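Local structure of member of s1p family of ribosomal proteins (Pyrococcus furiosus, 5YH1) at residues E143-Y148 against K174-E179; H164-W169 against D182-P187; P105-E110 against K149-Y154; R100-P105 against V136-T141. The protein binds manganese and is probably an exonuclease acting on nucleic acids, represented here by the DHH domain of a longer protein. All coordinates share one frame; numbering follows the deposited sequence.

The four contacts show how a DHH domain ties loops and helices to the parallel sheet 97-102, 58-63, 132-136, 158-161 and 183-185. Interaction 4 lies at the start of the series along the chain and carries a manganese ligand. Interaction 3, whose centre is about 11 Å away, shares Pro105 with it. Interactions 1 and 3, with centres about 10 Å apart, both use helix 145-152, and their segments alternate along the chain. Interaction 2 comes last, about 9 Å from interaction 1 between centres, and reaches the outermost strand 183-185. The contacts thus span the sheet from one outer strand to the other, linking the metal-binding loops to the packing around them.

Interaction 1 of 4, residues E143-Y148 against K174-E179; sequences EDIPAY and KAKVDE
Ile145 of helix 145-152 points at Val177, joining this helix of the DHH domain to the 3-10 turn that follows strand 174-175. The contact is apolar and largely buried. From CB the isoleucine splits into two branches, and the longer one does the touching. With CG1 anti to the carbonyl carbon (chi1 -72°) and the chain extended beyond it, this branch reaches straight across. Ile145 CG1 lies 4.1 Å from Val177 CG2. One bond further, Ile145 CD1 comes to 3.9 Å from Val177 CA and also meets the lysine, 4.1 Å from Lys176 CG. The extended Lys176 chain runs at about a right angle to the isoleucine and lines the exposed margin of the contact with its methylene groups.

Val177 serves a second partner through the same methyl: its CG2 meets the Tyr148 ring at the edge, in plane, 3.6 Å from Tyr148 CE2. The tyrosine hydroxyl continues beyond this contact to a hydrogen bond with Gly139 O, which holds the far end of the ring. Within the same 174-179 segment, Asp178 OD2 accepts from Ala175 N at 2.8 Å on its anti side. One face of the Tyr148 ring, finally, carries Asp144 O, 3.4 Å above its plane and displaced toward the rim.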
loop_
_atom_site.group_PDB
_atom_site.type_symbol
_atom_site.label_atom_id
_atom_site.label_comp_id
_atom_site.label_asym_id
_atom_site.label_seq_id
_atom_site.Cartn_x
_atom_site.Cartn_y
_atom_site.Cartn_z
ATOM N N GLU A 143 17.048 -11.637 -14.894
ATOM C CA GLU A 143 15.781 -11.359 -14.194
ATOM C C GLU A 143 15.198 -9.986 -14.560
ATOM O O GLU A 143 14.032 -9.708 -14.282
ATOM C CB GLU A 143 15.963 -11.447 -12.671
ATOM C CG GLU A 143 15.987 -12.865 -12.115
ATOM C CD GLU A 143 17.179 -13.684 -12.599
ATOM O OE1 GLU A 143 16.965 -14.841 -13.024
ATOM O OE2 GLU A 143 18.326 -13.175 -12.577
ATOM N N ASP A 144 16.014 -9.132 -15.170
ATOM C CA ASP A 144 15.577 -7.812 -15.594
ATOM C C ASP A 144 14.979 -7.778 -17.006
ATOM O O ASP A 144 14.337 -6.794 -17.376
ATOM C CB ASP A 144 16.740 -6.835 -15.491
ATOM C CG ASP A 144 17.274 -6.732 -14.070
ATOM O OD1 ASP A 144 16.552 -6.169 -13.224
ATOM O OD2 ASP A 144 18.389 -7.229 -13.799
ATOM N N ILE A 145 15.169 -8.852 -17.777
ATOM C CA ILE A 145 14.752 -8.881 -19.190
ATOM C C ILE A 145 13.234 -8.676 -19.415
ATOM O O ILE A 145 12.827 -7.922 -20.314
ATOM C CB ILE A 145 15.275 -10.162 -19.875
ATOM C CG1 ILE A 145 16.794 -10.029 -20.068
ATOM C CG2 ILE A 145 14.585 -10.393 -21.217
ATOM C CD1 ILE A 145 17.488 -11.257 -20.621
ATOM N N PRO A 146 12.388 -9.322 -18.603
ATOM C CA PRO A 146 10.943 -9.077 -18.760
ATOM C C PRO A 146 10.561 -7.600 -18.736
ATOM O O PRO A 146 9.743 -7.164 -19.539
ATOM C CB PRO A 146 10.339 -9.822 -17.574
ATOM C CG PRO A 146 11.294 -10.954 -17.333
ATOM C CD PRO A 146 12.662 -10.418 -17.654
ATOM N N ALA A 147 11.168 -6.829 -17.838
ATOM C CA ALA A 147 10.938 -5.384 -17.792
ATOM C C ALA A 147 11.395 -4.706 -19.071
ATOM O O ALA A 147 10.730 -3.800 -19.582
ATOM C CB ALA A 147 11.653 -4.772 -16.591
ATOM N N TYR A 148 12.537 -5.140 -19.593
ATOM C CA TYR A 148 13.104 -4.523 -20.789
ATOM C C TYR A 148 12.294 -4.872 -22.045
ATOM O O TYR A 148 12.143 -4.039 -22.926
ATOM C CB TYR A 148 14.580 -4.899 -20.965
ATOM C CG TYR A 148 15.493 -4.497 -19.812
ATOM C CD1 TYR A 148 15.248 -3.357 -19.048
ATOM C CD2 TYR A 148 16.612 -5.256 -19.504
ATOM C CE1 TYR A 148 16.089 -2.999 -18.014
ATOM C CE2 TYR A 148 17.456 -4.907 -18.467
ATOM C CZ TYR A 148 17.193 -3.779 -17.727
ATOM O OH TYR A 148 18.038 -3.438 -16.703
ATOM N N LYS A 174 29.935 -10.161 -23.594
ATOM C CA LYS A 174 28.519 -9.891 -23.825
ATOM C C LYS A 174 27.623 -10.931 -23.161
ATOM O O LYS A 174 27.843 -12.138 -23.298
ATOM C CB LYS A 174 28.213 -9.816 -25.321
ATOM C CG LYS A 174 26.891 -9.128 -25.611
ATOM C CD LYS A 174 26.664 -8.870 -27.092
ATOM C CE LYS A 174 25.443 -7.981 -27.292
ATOM N NZ LYS A 174 24.961 -7.986 -28.700
ATOM N N ALA A 175 26.618 -10.445 -22.432
ATOM C CA ALA A 175 25.650 -11.305 -21.769
ATOM C C ALA A 175 24.289 -11.178 -22.427
ATOM O O ALA A 175 24.039 -10.243 -23.185
ATOM C CB ALA A 175 25.545 -10.945 -20.298
ATOM N N LYS A 176 23.410 -12.114 -22.099
ATOM C CA LYS A 176 22.063 -12.158 -22.656
ATOM C C LYS A 176 21.309 -10.840 -22.457
ATOM O O LYS A 176 20.704 -10.319 -23.396
ATOM C CB LYS A 176 21.278 -13.310 -22.031
ATOM C CG LYS A 176 19.990 -13.633 -22.763
ATOM C CD LYS A 176 19.235 -14.772 -22.097
ATOM C CE LYS A 176 17.987 -15.133 -22.896
ATOM N NZ LYS A 176 17.003 -15.885 -22.068
ATOM N N VAL A 177 21.384 -10.285 -21.245
ATOM C CA VAL A 177 20.683 -9.039 -20.923
ATOM C C VAL A 177 21.121 -7.877 -21.812
ATOM O O VAL A 177 20.337 -6.957 -22.042
ATOM C CB VAL A 177 20.867 -8.638 -19.433
ATOM C CG1 VAL A 177 22.294 -8.165 -19.164
ATOM C CG2 VAL A 177 19.865 -7.563 -19.030
ATOM N N ASP A 178 22.363 -7.914 -22.305
ATOM C CA ASP A 178 22.911 -6.796 -23.094
ATOM C C ASP A 178 22.168 -6.550 -24.407
ATOM O O ASP A 178 22.163 -5.426 -24.919
ATOM C CB ASP A 178 24.401 -6.998 -23.393
ATOM C CG ASP A 178 25.271 -6.891 -22.151
ATOM O OD1 ASP A 178 25.049 -5.985 -21.329
ATOM O OD2 ASP A 178 26.182 -7.719 -21.993
ATOM N N GLU A 179 21.531 -7.586 -24.944
ATOM C CA GLU A 179 20.722 -7.426 -26.163
ATOM C C GLU A 179 19.475 -6.567 -25.947
ATOM O O GLU A 179 18.901 -6.075 -26.912
ATOM C CB GLU A 179 20.312 -8.786 -26.719
ATOM C CG GLU A 179 21.490 -9.622 -27.190
ATOM C CD GLU A 179 21.110 -11.059 -27.520
ATOM O OE1 GLU A 179 20.324 -11.678 -26.762
ATOM O OE2 GLU A 179 21.614 -11.574 -28.537
#

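Interaction 2 of 4, residues H164-W169 against D182-P187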
loop_
_atom_site.group_PDB
_atom_site.type_symbol
_atom_site.label_atom_id
_atom_site.label_comp_id
_atom_site.label_asym_id
_atom_site.label_seq_id
_atom_site.Cartn_x
_atom_site.Cartn_y
_atom_site.Cartn_z
ATOM N N HIS A 164 26.422 -6.548 -10.372
ATOM C CA HIS A 164 26.042 -7.943 -10.181
ATOM C C HIS A 164 26.368 -8.727 -11.437
ATOM O O HIS A 164 26.409 -8.168 -12.540
ATOM C CB HIS A 164 24.555 -8.054 -9.835
ATOM C CG HIS A 164 24.199 -7.357 -8.563
ATOM N ND1 HIS A 164 23.950 -6.001 -8.503
ATOM C CD2 HIS A 164 24.112 -7.814 -7.291
ATOM C CE1 HIS A 164 23.704 -5.659 -7.250
ATOM N NE2 HIS A 164 23.798 -6.740 -6.496
ATOM N N ASP A 165 26.592 -10.024 -11.259
ATOM C CA ASP A 165 26.973 -10.916 -12.352
ATOM C C ASP A 165 25.801 -11.137 -13.319
ATOM O O ASP A 165 24.759 -11.641 -12.916
ATOM C CB ASP A 165 27.449 -12.260 -11.772
ATOM C CG ASP A 165 27.929 -13.244 -12.844
ATOM O OD1 ASP A 165 28.126 -12.862 -14.023
ATOM O OD2 ASP A 165 28.105 -14.422 -12.491
ATOM N N PRO A 166 25.969 -10.760 -14.600
ATOM C CA PRO A 166 24.906 -11.063 -15.567
ATOM C C PRO A 166 24.663 -12.560 -15.763
ATOM O O PRO A 166 23.595 -12.941 -16.223
ATOM C CB PRO A 166 25.403 -10.412 -16.863
ATOM C CG PRO A 166 26.375 -9.362 -16.420
ATOM C CD PRO A 166 27.023 -9.915 -15.189
ATOM N N ARG A 167 25.656 -13.385 -15.426
ATOM C CA ARG A 167 25.556 -14.853 -15.445
ATOM C C ARG A 167 25.483 -15.490 -16.837
ATOM O O ARG A 167 26.356 -16.283 -17.179
ATOM C CB ARG A 167 24.394 -15.365 -14.583
ATOM C CG ARG A 167 24.652 -15.313 -13.088
ATOM C CD ARG A 167 23.606 -16.122 -12.339
ATOM N NE ARG A 167 23.833 -16.084 -10.900
ATOM N N ASP A 168 24.450 -15.170 -17.619
ATOM C CA ASP A 168 24.220 -15.831 -18.912
ATOM C C ASP A 168 25.051 -15.185 -20.014
ATOM O O ASP A 168 24.580 -14.303 -20.732
ATOM C CB ASP A 168 22.730 -15.788 -19.281
ATOM C CG ASP A 168 21.870 -16.619 -18.346
ATOM O OD1 ASP A 168 22.273 -17.753 -18.029
ATOM O OD2 ASP A 168 20.783 -16.157 -17.929
ATOM N N TRP A 169 26.294 -15.623 -20.150
ATOM C CA TRP A 169 27.199 -15.034 -21.135
ATOM C C TRP A 169 26.979 -15.646 -22.514
ATOM O O TRP A 169 26.837 -16.856 -22.643
ATOM C CB TRP A 169 28.656 -15.184 -20.678
ATOM C CG TRP A 169 28.897 -14.429 -19.412
ATOM C CD1 TRP A 169 28.841 -14.921 -18.146
ATOM C CD2 TRP A 169 29.163 -13.031 -19.290
ATOM N NE1 TRP A 169 29.077 -13.917 -17.236
ATOM C CE2 TRP A 169 29.281 -12.746 -17.916
ATOM C CE3 TRP A 169 29.317 -11.992 -20.210
ATOM C CZ2 TRP A 169 29.558 -11.463 -17.436
ATOM C CZ3 TRP A 169 29.590 -10.721 -19.739
ATOM C CH2 TRP A 169 29.709 -10.466 -18.357
ATOM N N ASP A 182 20.817 -0.514 -24.102
ATOM C CA ASP A 182 21.639 0.263 -25.026
ATOM C C ASP A 182 23.081 0.467 -24.558
ATOM O O ASP A 182 23.997 0.553 -25.374
ATOM C CB ASP A 182 20.965 1.612 -25.288
ATOM C CG ASP A 182 19.608 1.452 -25.975
ATOM O OD1 ASP A 182 19.600 1.468 -27.214
ATOM O OD2 ASP A 182 18.576 1.240 -25.294
ATOM N N VAL A 183 23.282 0.593 -23.253
ATOM C CA VAL A 183 24.632 0.546 -22.694
ATOM C C VAL A 183 24.581 -0.036 -21.289
ATOM O O VAL A 183 23.725 0.340 -20.472
ATOM C CB VAL A 183 25.335 1.917 -22.697
ATOM C CG1 VAL A 183 24.635 2.905 -21.783
ATOM C CG2 VAL A 183 26.801 1.767 -22.294
ATOM N N HIS A 184 25.491 -0.975 -21.033
ATOM C CA HIS A 184 25.570 -1.669 -19.766
ATOM C C HIS A 184 26.973 -1.464 -19.184
ATOM O O HIS A 184 27.952 -1.985 -19.717
ATOM C CB HIS A 184 25.239 -3.139 -19.989
ATOM C CG HIS A 184 25.110 -3.935 -18.731
ATOM N ND1 HIS A 184 24.860 -5.289 -18.740
ATOM C CD2 HIS A 184 25.236 -3.584 -17.432
ATOM C CE1 HIS A 184 24.811 -5.735 -17.497
ATOM N NE2 HIS A 184 25.046 -4.722 -16.685
ATOM N N VAL A 185 27.058 -0.654 -18.127
ATOM C CA VAL A 185 28.302 -0.414 -17.400
ATOM C C VAL A 185 28.343 -1.388 -16.231
ATOM O O VAL A 185 27.537 -1.288 -15.294
ATOM C CB VAL A 185 28.384 1.031 -16.876
ATOM C CG1 VAL A 185 29.654 1.241 -16.063
ATOM C CG2 VAL A 185 28.320 2.028 -18.029
ATOM N N ASN A 186 29.264 -2.341 -16.301
ATOM C CA ASN A 186 29.367 -3.406 -15.306
ATOM C C ASN A 186 30.787 -4.008 -15.324
ATOM O O ASN A 186 31.257 -4.465 -16.377
ATOM C CB ASN A 186 28.305 -4.472 -15.584
ATOM C CG ASN A 186 28.201 -5.522 -14.486
ATOM O OD1 ASN A 186 29.189 -5.889 -13.856
ATOM N ND2 ASN A 186 26.988 -6.027 -14.267
ATOM N N PRO A 187 31.475 -4.006 -14.167
ATOM C CA PRO A 187 32.843 -4.540 -14.094
ATOM C C PRO A 187 32.986 -6.004 -14.535
ATOM O O PRO A 187 34.061 -6.404 -14.982
ATOM C CB PRO A 187 33.197 -4.402 -12.605
ATOM C CG PRO A 187 31.876 -4.309 -11.900
ATOM C CD PRO A 187 31.010 -3.542 -12.847
#
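His164, the last residue of the Asp-His-His motif that gives the DHH family its name, turns its backbone carbonyl to the side chain of Asn186. The bond is short and nearly straight: Asn186 ND2 donates to His164 O over 2.8 Å with an angle of 169° at the hydrogen. The acceptor lies close to the amide plane of the asparagine. Asn186 reaches it because its CG stands anti to the backbone N (chi1 -172°), swinging the amide out toward the loop. At the other end of the amide, OD1 accepts from His188 N, so both ends are occupied and the rotation of the group is fixed.

Beside this bond Pro166 fits its ring against the same strand end. Its CG lies 4.1 Å from His184 CE1, approaching the imidazole obliquely, while Pro166 CD is 4.0 Å from Asn186 ND2. His184 is held independently by a hydrogen bond from its ND1 to Asp178. An Asx turn braces the loop: Asp165 OD1 accepts from Arg167 N at 2.9 Å. The His164 ring, hydrogen-bonded through ND1 to Asp162 OD1, has its nearest atom about 4 Å from the manganese ion, but the ligand is the neighbouring His163. The loop runs from strand 158-161 past the metal site toward strand 169-171, and the contact secures it to the outermost strand 183-185, with Pro166 also packing on Ala175 of strand 174-175.

Interaction 3 of 4, residues P105-E110 against K149-Y154; sequences PFYELE and KRLKAY
Arg150 has its guanidinium held at every nitrogen while Leu109 covers one of its faces. NE and NH2 form salt bridges with Glu263 and Glu299 of the second subunit, and NH1 donates to Pro146 O one helical turn back. Both leucine methyls sit over the same face of this fixed plate: Leu109 CD2, displaced toward the rim, is 3.6 Å from Arg150 CZ, and Leu109 CD1 is 3.6 Å from Arg150 NH2. The two side chains meet at about a right angle. The arginine chain is extended from CG to NE, which carries its charged end out to the leucine and the subunit boundary together. With an alanine here, the two glutamates of the second subunit would probably lose their positive mate, and Leu109 the flat surface it rests on.

A second, mainly apolar touch lies deeper. Leu151 CD1 sits 3.7 Å from Tyr107 CE2 and 4.1 Å from Tyr107 OH, coming obliquely to the ring. The tyrosine CG stands anti to the backbone N (chi1 -162°), which sends the ring inward from the loop, and its hydroxyl is hydrogen-bonded to Asp115. The contact thus joins the turn leading into helix 109-126 to the second half of helix 145-152. Leu151 also packs on Val112 and Ile116 of the first helix, and Tyr107 lies on Val133 and Ile135 of strand 132-136.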
loop_
_atom_site.group_PDB
_atom_site.type_symbol
_atom_site.label_atom_id
_atom_site.label_comp_id
_atom_site.label_asym_id
_atom_site.label_seq_id
_atom_site.Cartn_x
_atom_site.Cartn_y
_atom_site.Cartn_z
ATOM N N PRO A 105 15.775 -6.826 -5.757
ATOM C CA PRO A 105 17.088 -6.831 -6.417
ATOM C C PRO A 105 17.007 -6.988 -7.950
ATOM O O PRO A 105 17.974 -7.404 -8.595
ATOM C CB PRO A 105 17.783 -8.039 -5.776
ATOM C CG PRO A 105 16.656 -8.992 -5.509
ATOM C CD PRO A 105 15.433 -8.159 -5.218
ATOM N N PHE A 106 15.857 -6.664 -8.525
ATOM C CA PHE A 106 15.714 -6.626 -9.969
ATOM C C PHE A 106 14.592 -5.659 -10.324
ATOM O O PHE A 106 13.855 -5.195 -9.451
ATOM C CB PHE A 106 15.466 -8.034 -10.531
ATOM C CG PHE A 106 14.154 -8.645 -10.117
ATOM C CD1 PHE A 106 14.015 -9.266 -8.883
ATOM C CD2 PHE A 106 13.064 -8.640 -10.984
ATOM C CE1 PHE A 106 12.808 -9.845 -8.513
ATOM C CE2 PHE A 106 11.859 -9.223 -10.616
ATOM C CZ PHE A 106 11.732 -9.817 -9.378
ATOM N N TYR A 107 14.494 -5.331 -11.605
ATOM C CA TYR A 107 13.487 -4.405 -12.096
ATOM C C TYR A 107 12.141 -5.150 -12.161
ATOM O O TYR A 107 11.807 -5.772 -13.162
ATOM C CB TYR A 107 13.933 -3.860 -13.458
ATOM C CG TYR A 107 13.273 -2.586 -13.958
ATOM C CD1 TYR A 107 12.322 -1.893 -13.208
ATOM C CD2 TYR A 107 13.632 -2.060 -15.192
ATOM C CE1 TYR A 107 11.738 -0.729 -13.694
ATOM C CE2 TYR A 107 13.062 -0.896 -15.674
ATOM C CZ TYR A 107 12.119 -0.232 -14.921
ATOM O OH TYR A 107 11.562 0.931 -15.418
ATOM N N GLU A 108 11.412 -5.111 -11.051
ATOM C CA GLU A 108 10.122 -5.795 -10.887
ATOM C C GLU A 108 9.081 -5.312 -11.861
ATOM O O GLU A 108 9.076 -4.137 -12.208
ATOM C CB GLU A 108 9.539 -5.479 -9.517
ATOM C CG GLU A 108 9.946 -6.396 -8.414
ATOM C CD GLU A 108 9.213 -6.047 -7.140
ATOM O OE1 GLU A 108 8.486 -6.912 -6.629
ATOM O OE2 GLU A 108 9.343 -4.904 -6.674
ATOM N N LEU A 109 8.140 -6.183 -12.218
ATOM C CA LEU A 109 7.069 -5.790 -13.146
ATOM C C LEU A 109 6.203 -4.676 -12.577
ATOM O O LEU A 109 5.786 -3.786 -13.315
ATOM C CB LEU A 109 6.204 -6.982 -13.565
ATOM C CG LEU A 109 6.886 -8.017 -14.468
ATOM C CD1 LEU A 109 5.881 -9.034 -14.977
ATOM C CD2 LEU A 109 7.593 -7.353 -15.638
ATOM N N GLU A 110 5.959 -4.698 -11.269
ATOM C CA GLU A 110 5.179 -3.633 -10.650
ATOM C C GLU A 110 5.862 -2.276 -10.842
ATOM O O GLU A 110 5.188 -1.275 -11.082
ATOM C CB GLU A 110 4.930 -3.918 -9.162
ATOM C CG GLU A 110 4.066 -2.856 -8.493
ATOM C CD GLU A 110 3.539 -3.256 -7.116
ATOM O OE1 GLU A 110 3.808 -4.385 -6.653
ATOM O OE2 GLU A 110 2.837 -2.429 -6.493
ATOM N N LYS A 149 11.761 -6.085 -22.121
ATOM C CA LYS A 149 10.859 -6.439 -23.229
ATOM C C LYS A 149 9.665 -5.492 -23.288
ATOM O O LYS A 149 9.260 -5.074 -24.366
ATOM C CB LYS A 149 10.379 -7.875 -23.101
ATOM C CG LYS A 149 11.468 -8.870 -23.441
ATOM C CD LYS A 149 10.991 -10.291 -23.256
ATOM C CE LYS A 149 12.016 -11.257 -23.809
ATOM N NZ LYS A 149 11.474 -12.640 -23.848
ATOM N N ARG A 150 9.139 -5.118 -22.123
ATOM C CA ARG A 150 8.030 -4.187 -22.061
ATOM C C ARG A 150 8.442 -2.776 -22.446
ATOM O O ARG A 150 7.744 -2.127 -23.234
ATOM C CB ARG A 150 7.376 -4.225 -20.684
ATOM C CG ARG A 150 6.582 -5.503 -20.473
ATOM C CD ARG A 150 6.350 -5.753 -19.004
ATOM N NE ARG A 150 5.559 -6.951 -18.742
ATOM C CZ ARG A 150 6.024 -8.195 -18.789
ATOM N NH1 ARG A 150 7.291 -8.448 -19.127
ATOM N NH2 ARG A 150 5.204 -9.202 -18.503
ATOM N N LEU A 151 9.579 -2.303 -21.933
ATOM C CA LEU A 151 10.071 -0.975 -22.327
ATOM C C LEU A 151 10.370 -0.875 -23.834
ATOM O O LEU A 151 10.148 0.171 -24.451
ATOM C CB LEU A 151 11.306 -0.574 -21.507
ATOM C CG LEU A 151 11.032 -0.267 -20.033
ATOM C CD1 LEU A 151 12.332 -0.160 -19.257
ATOM C CD2 LEU A 151 10.223 1.009 -19.873
ATOM N N LYS A 152 10.871 -1.949 -24.425
ATOM C CA LYS A 152 11.211 -1.924 -25.848
ATOM C C LYS A 152 9.969 -1.881 -26.756
ATOM O O LYS A 152 10.035 -1.366 -27.863
ATOM C CB LYS A 152 12.148 -3.079 -26.209
ATOM C CG LYS A 152 13.579 -2.874 -25.690
ATOM C CD LYS A 152 14.159 -1.506 -26.056
ATOM C CE LYS A 152 15.664 -1.453 -25.830
ATOM N NZ LYS A 152 16.233 -0.104 -26.101
ATOM N N ALA A 153 8.832 -2.361 -26.268
ATOM C CA ALA A 153 7.576 -2.165 -26.989
ATOM C C ALA A 153 7.242 -0.675 -27.142
ATOM O O ALA A 153 6.449 -0.301 -28.007
ATOM C CB ALA A 153 6.443 -2.893 -26.293
ATOM N N TYR A 154 7.852 0.174 -26.316
ATOM C CA TYR A 154 7.659 1.619 -26.411
ATOM C C TYR A 154 8.857 2.360 -27.021
ATOM O O TYR A 154 8.873 3.589 -27.029
ATOM C CB TYR A 154 7.305 2.176 -25.021
ATOM C CG TYR A 154 5.970 1.662 -24.555
ATOM C CD1 TYR A 154 5.854 0.403 -23.991
ATOM C CD2 TYR A 154 4.813 2.418 -24.725
ATOM C CE1 TYR A 154 4.624 -0.093 -23.595
ATOM C CE2 TYR A 154 3.578 1.933 -24.332
ATOM C CZ TYR A 154 3.486 0.679 -23.767
ATOM O OH TYR A 154 2.254 0.188 -23.384
#

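Interaction 4 of 4, residues R100-P105 against V136-T141; sequences RPSRAP and VDNGGT. With MN (manganese (II) ion), chain F.
The Asn138 side chain is inserted against Ser102, Ala104 and Pro105, yet the clear polar link between the two segments, from Pro105 O to Gly139 N, is made by a water. The water donates to Pro105 O at 2.9 Å and accepts from Gly139 N at 3.0 Å. Gly139 belongs to the Asp-Asn-Gly turn that follows strand 132-136 of the parallel sheet in the DHH domain, and the facing loop leaves edge strand 97-102, which strand 58-63 separates from strand 132-136. The glycine's backbone angles (phi 103°) would press a CB against the carbonyl oxygen of Asn138.

Asn138 is the largest piece of the contact. Its CG lies 3.7 Å from Pro105 C, and the amide group fills the angle between Ser102 CB and the backbone carbonyls of Ala104 and Pro105. Shortened to an alanine, this residue would probably leave a gap beside Ser102 and the 104-105 backbone and take the polar group from those carbonyls. Ser102 itself is tied down by a hydrogen bond between its OG and Asp111.

One residue earlier, the same turn serves the metal. Asp67, His163 and Asp229 complete the manganese site together with Asp137 and two waters. The aspartate binds through one oxygen alone: Asp137 OD1 is 2.3 Å from the manganese ion, while Asp137 OD2 stays 3.2 Å from it.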
loop_
_atom_site.group_PDB
_atom_site.type_symbol
_atom_site.label_atom_id
_atom_site.label_comp_id
_atom_site.label_asym_id
_atom_site.label_seq_id
_atom_site.Cartn_x
_atom_site.Cartn_y
_atom_site.Cartn_z
ATOM N N ARG A 100 13.427 6.787 -8.461
ATOM C CA ARG A 100 12.523 5.830 -7.820
ATOM C C ARG A 100 13.279 4.616 -7.308
ATOM O O ARG A 100 13.874 3.889 -8.100
ATOM C CB ARG A 100 11.454 5.375 -8.808
ATOM C CG ARG A 100 10.558 6.506 -9.254
ATOM C CD ARG A 100 9.538 6.086 -10.301
ATOM N NE ARG A 100 8.759 7.258 -10.706
ATOM C CZ ARG A 100 8.291 7.496 -11.926
ATOM N NH1 ARG A 100 8.472 6.633 -12.930
ATOM N NH2 ARG A 100 7.630 8.619 -12.141
ATOM N N PRO A 101 13.263 4.383 -5.980
ATOM C CA PRO A 101 13.923 3.186 -5.482
ATOM C C PRO A 101 13.156 1.914 -5.822
ATOM O O PRO A 101 11.937 1.955 -5.995
ATOM C CB PRO A 101 13.956 3.386 -3.963
ATOM C CG PRO A 101 13.697 4.825 -3.745
ATOM C CD PRO A 101 12.816 5.253 -4.879
ATOM N N SER A 102 13.895 0.814 -5.926
ATOM C CA SER A 102 13.349 -0.517 -6.093
ATOM C C SER A 102 13.830 -1.319 -4.905
ATOM O O SER A 102 15.042 -1.427 -4.679
ATOM C CB SER A 102 13.866 -1.151 -7.386
ATOM O OG SER A 102 13.327 -0.499 -8.522
ATOM N N ARG A 103 12.896 -1.860 -4.136
ATOM C CA ARG A 103 13.233 -2.662 -2.971
ATOM C C ARG A 103 13.702 -4.047 -3.414
ATOM O O ARG A 103 14.541 -4.649 -2.770
ATOM C CB ARG A 103 12.035 -2.743 -2.004
ATOM N N ALA A 104 13.183 -4.542 -4.531
ATOM C CA ALA A 104 13.624 -5.824 -5.079
ATOM C C ALA A 104 15.011 -5.716 -5.729
ATOM O O ALA A 104 15.377 -4.658 -6.226
ATOM C CB ALA A 104 12.617 -6.318 -6.099
ATOM N N PRO A 105 15.775 -6.826 -5.757
ATOM C CA PRO A 105 17.088 -6.831 -6.417
ATOM C C PRO A 105 17.007 -6.988 -7.950
ATOM O O PRO A 105 17.974 -7.404 -8.595
ATOM C CB PRO A 105 17.783 -8.039 -5.776
ATOM C CG PRO A 105 16.656 -8.992 -5.509
ATOM C CD PRO A 105 15.433 -8.159 -5.218
ATOM N N VAL A 136 20.179 1.424 -11.871
ATOM C CA VAL A 136 21.439 1.510 -11.127
ATOM C C VAL A 136 21.412 0.576 -9.926
ATOM O O VAL A 136 20.437 0.558 -9.161
ATOM C CB VAL A 136 21.677 2.948 -10.644
ATOM C CG1 VAL A 136 22.981 3.061 -9.868
ATOM C CG2 VAL A 136 21.662 3.909 -11.825
ATOM N N ASP A 137 22.489 -0.188 -9.767
ATOM C CA ASP A 137 22.606 -1.243 -8.747
ATOM C C ASP A 137 21.594 -2.388 -8.919
ATOM O O ASP A 137 21.488 -3.287 -8.084
ATOM C CB ASP A 137 22.547 -0.653 -7.330
ATOM C CG ASP A 137 23.108 -1.603 -6.285
ATOM O OD1 ASP A 137 24.174 -2.220 -6.547
ATOM O OD2 ASP A 137 22.477 -1.756 -5.220
ATOM N N ASN A 138 20.882 -2.348 -10.036
ATOM C CA ASN A 138 19.958 -3.376 -10.468
ATOM C C ASN A 138 20.090 -3.336 -11.982
ATOM O O ASN A 138 20.722 -2.417 -12.510
ATOM C CB ASN A 138 18.509 -3.011 -10.102
ATOM C CG ASN A 138 18.068 -3.543 -8.751
ATOM O OD1 ASN A 138 18.815 -4.220 -8.051
ATOM N ND2 ASN A 138 16.827 -3.222 -8.373
ATOM N N GLY A 139 19.476 -4.296 -12.671
ATOM C CA GLY A 139 19.282 -4.180 -14.114
ATOM C C GLY A 139 20.204 -5.001 -14.995
ATOM O O GLY A 139 19.918 -5.201 -16.175
ATOM N N GLY A 140 21.308 -5.478 -14.437
ATOM C CA GLY A 140 22.334 -6.153 -15.229
ATOM C C GLY A 140 22.208 -7.662 -15.333
ATOM O O GLY A 140 23.184 -8.329 -15.674
ATOM N N THR A 141 21.028 -8.208 -15.041
ATOM C CA THR A 141 20.827 -9.659 -15.061
ATOM C C THR A 141 19.645 -10.092 -15.908
ATOM O O THR A 141 18.828 -9.280 -16.362
ATOM C CB THR A 141 20.589 -10.237 -13.654
ATOM O OG1 THR A 141 19.254 -9.943 -13.243
ATOM C CG2 THR A 141 21.610 -9.694 -12.630
HETATM MN MN MN F . 25.477 -2.656 -4.687
HETATM O O HOH W 1 19.047 -6.939 -11.235
HETATM O O HOH W 2 23.879 -2.382 -3.249
HETATM O O HOH W 3 25.031 -4.778 -4.188
#